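Local coordinates for spindle pole body-associated protein VIK1 (Saccharomyces cerevisiae, PDB 2O0A) that recruits the minus end-directed motor KAR3 to microtubules, targets or maintains it at the spindle pole body and, as a heterodimer with it, cross-links antiparallel microtubules, at residues A[229-234]-A[273-278]. Residues are numbered along the deposited sequence; the frame is centred on the assembly and turned at random.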
# COMPACT_ATOMS: atom_id res chain seq x y z
N ASN A 229 7.18 -6.29 -4.98
CA ASN A 229 6.40 -7.52 -5.18
C ASN A 229 7.24 -8.79 -5.39
O ASN A 229 6.73 -9.81 -5.88
CB ASN A 229 5.36 -7.36 -6.31
CG ASN A 229 4.19 -6.42 -5.93
OD1 ASN A 229 4.11 -5.88 -4.81
ND2 ASN A 229 3.28 -6.25 -6.88
N ASN A 230 8.51 -8.71 -5.01
CA ASN A 230 9.35 -9.91 -4.87
C ASN A 230 10.36 -9.73 -3.74
O ASN A 230 10.58 -8.61 -3.27
CB ASN A 230 9.99 -10.29 -6.22
CG ASN A 230 10.75 -9.15 -6.86
OD1 ASN A 230 10.55 -8.86 -8.04
ND2 ASN A 230 11.64 -8.52 -6.10
N LEU A 231 10.96 -10.84 -3.27
CA LEU A 231 11.82 -10.78 -2.08
C LEU A 231 13.01 -9.86 -2.27
O LEU A 231 13.38 -9.13 -1.35
CB LEU A 231 12.31 -12.17 -1.62
CG LEU A 231 13.11 -12.15 -0.31
CD1 LEU A 231 12.25 -11.77 0.90
CD2 LEU A 231 13.82 -13.47 -0.05
N LYS A 232 13.61 -9.90 -3.46
CA LYS A 232 14.76 -9.03 -3.73
C LYS A 232 14.40 -7.56 -3.54
O LYS A 232 15.14 -6.83 -2.88
CB LYS A 232 15.30 -9.26 -5.14
CG LYS A 232 16.52 -10.17 -5.19
CD LYS A 232 17.23 -10.07 -6.53
CE LYS A 232 18.40 -9.08 -6.51
NZ LYS A 232 17.97 -7.66 -6.50
N SER A 233 13.24 -7.16 -4.07
CA SER A 233 12.78 -5.77 -3.96
C SER A 233 12.56 -5.42 -2.49
O SER A 233 12.97 -4.36 -2.02
CB SER A 233 11.49 -5.56 -4.77
OG SER A 233 11.68 -5.86 -6.15
N ILE A 234 11.92 -6.33 -1.75
CA ILE A 234 11.65 -6.12 -0.33
C ILE A 234 12.95 -5.95 0.48
O ILE A 234 13.01 -5.15 1.41
CB ILE A 234 10.80 -7.27 0.24
CG1 ILE A 234 9.40 -7.23 -0.37
CG2 ILE A 234 10.74 -7.21 1.76
CD1 ILE A 234 8.62 -8.53 -0.23
N SER A 273 5.22 -19.51 2.29
CA SER A 273 5.92 -20.06 3.45
C SER A 273 7.43 -19.79 3.49
O SER A 273 7.97 -19.47 4.54
CB SER A 273 5.64 -21.55 3.58
OG SER A 273 4.29 -21.73 3.96
N LYS A 274 8.10 -19.92 2.35
CA LYS A 274 9.56 -19.79 2.34
C LYS A 274 10.03 -18.38 2.72
O LYS A 274 11.08 -18.22 3.31
CB LYS A 274 10.17 -20.25 1.01
CG LYS A 274 9.85 -19.40 -0.19
CD LYS A 274 10.66 -19.88 -1.39
CE LYS A 274 10.87 -18.76 -2.38
NZ LYS A 274 12.11 -18.98 -3.19
N ASN A 275 9.20 -17.38 2.45
CA ASN A 275 9.56 -15.99 2.71
C ASN A 275 8.92 -15.34 3.93
O ASN A 275 9.25 -14.21 4.28
CB ASN A 275 9.32 -15.14 1.46
CG ASN A 275 10.16 -15.58 0.28
OD1 ASN A 275 9.70 -15.62 -0.86
ND2 ASN A 275 11.42 -15.93 0.55
N VAL A 276 8.03 -16.06 4.62
CA VAL A 276 7.26 -15.45 5.69
C VAL A 276 8.11 -14.91 6.85
O VAL A 276 7.84 -13.84 7.36
CB VAL A 276 6.10 -16.36 6.16
CG1 VAL A 276 6.61 -17.53 7.01
CG2 VAL A 276 5.04 -15.54 6.92
N ASN A 277 9.16 -15.63 7.25
CA ASN A 277 9.94 -15.22 8.40
C ASN A 277 10.68 -13.88 8.21
O ASN A 277 10.74 -13.06 9.14
CB ASN A 277 10.85 -16.36 8.88
CG ASN A 277 10.07 -17.61 9.31
OD1 ASN A 277 8.86 -17.55 9.56
ND2 ASN A 277 10.75 -18.74 9.39
N LYS A 278 11.21 -13.65 7.01
CA LYS A 278 11.86 -12.40 6.64
C LYS A 278 10.86 -11.24 6.66
O LYS A 278 11.16 -10.17 7.20
CB LYS A 278 12.49 -12.52 5.26
CG LYS A 278 13.80 -13.31 5.26
CD LYS A 278 14.98 -12.39 5.18
CE LYS A 278 16.16 -13.05 4.45
NZ LYS A 278 16.65 -14.29 5.12
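The side chains of Asn-275 and Leu-231 meet where the N-terminal ends of two helices come together, with their CA atoms 7.4 Å apart. Asn-275 comes just before Val-276, whose N makes a weak backbone bond of 3.4 Å to Ser-273 O. The CG of Asn-275 lies anti to its carbonyl carbon (chi1 -62°), which swings the amide group out to the leucine. Leu-231 answers with its branched end: CD2 is 4.2 Å from Asn-275 CG and CD1 4.4 Å from that same CG, so both methyls confront the amide while the two chains slant across each other. The buried Asn-275 also touches Thr-101, in the loop after strand 94-99.

One helical turn on, Lys-278 adds a looser, purely aliphatic contact, its CB 4.4 Å from Leu-231 CD1. Leu-231 can touch both residues because its CG stands anti to the backbone N (chi1 -175°), carrying the isobutyl group outward from the first turn of helix 231-243. Asn-230 occupies the N-cap of that helix, and its backbone O accepts a 3.1 Å hydrogen bond from Ile-234 N. Beyond this contact, Leu-231 and Ile-234 both touch Leu-279, and the buried Ile-234 also touches Ile-282.

No hydrogen bond joins the two segments. The contact brings together the helices that follow strands 221-228 and 265-270, which flank strand 94-99 in the central sheet, at positions that probably match the helix after switch II and the last helix of kinesin motors, in the C-terminal domain of Vik1, which keeps the kinesin motor fold but lacks a nucleotide-binding site.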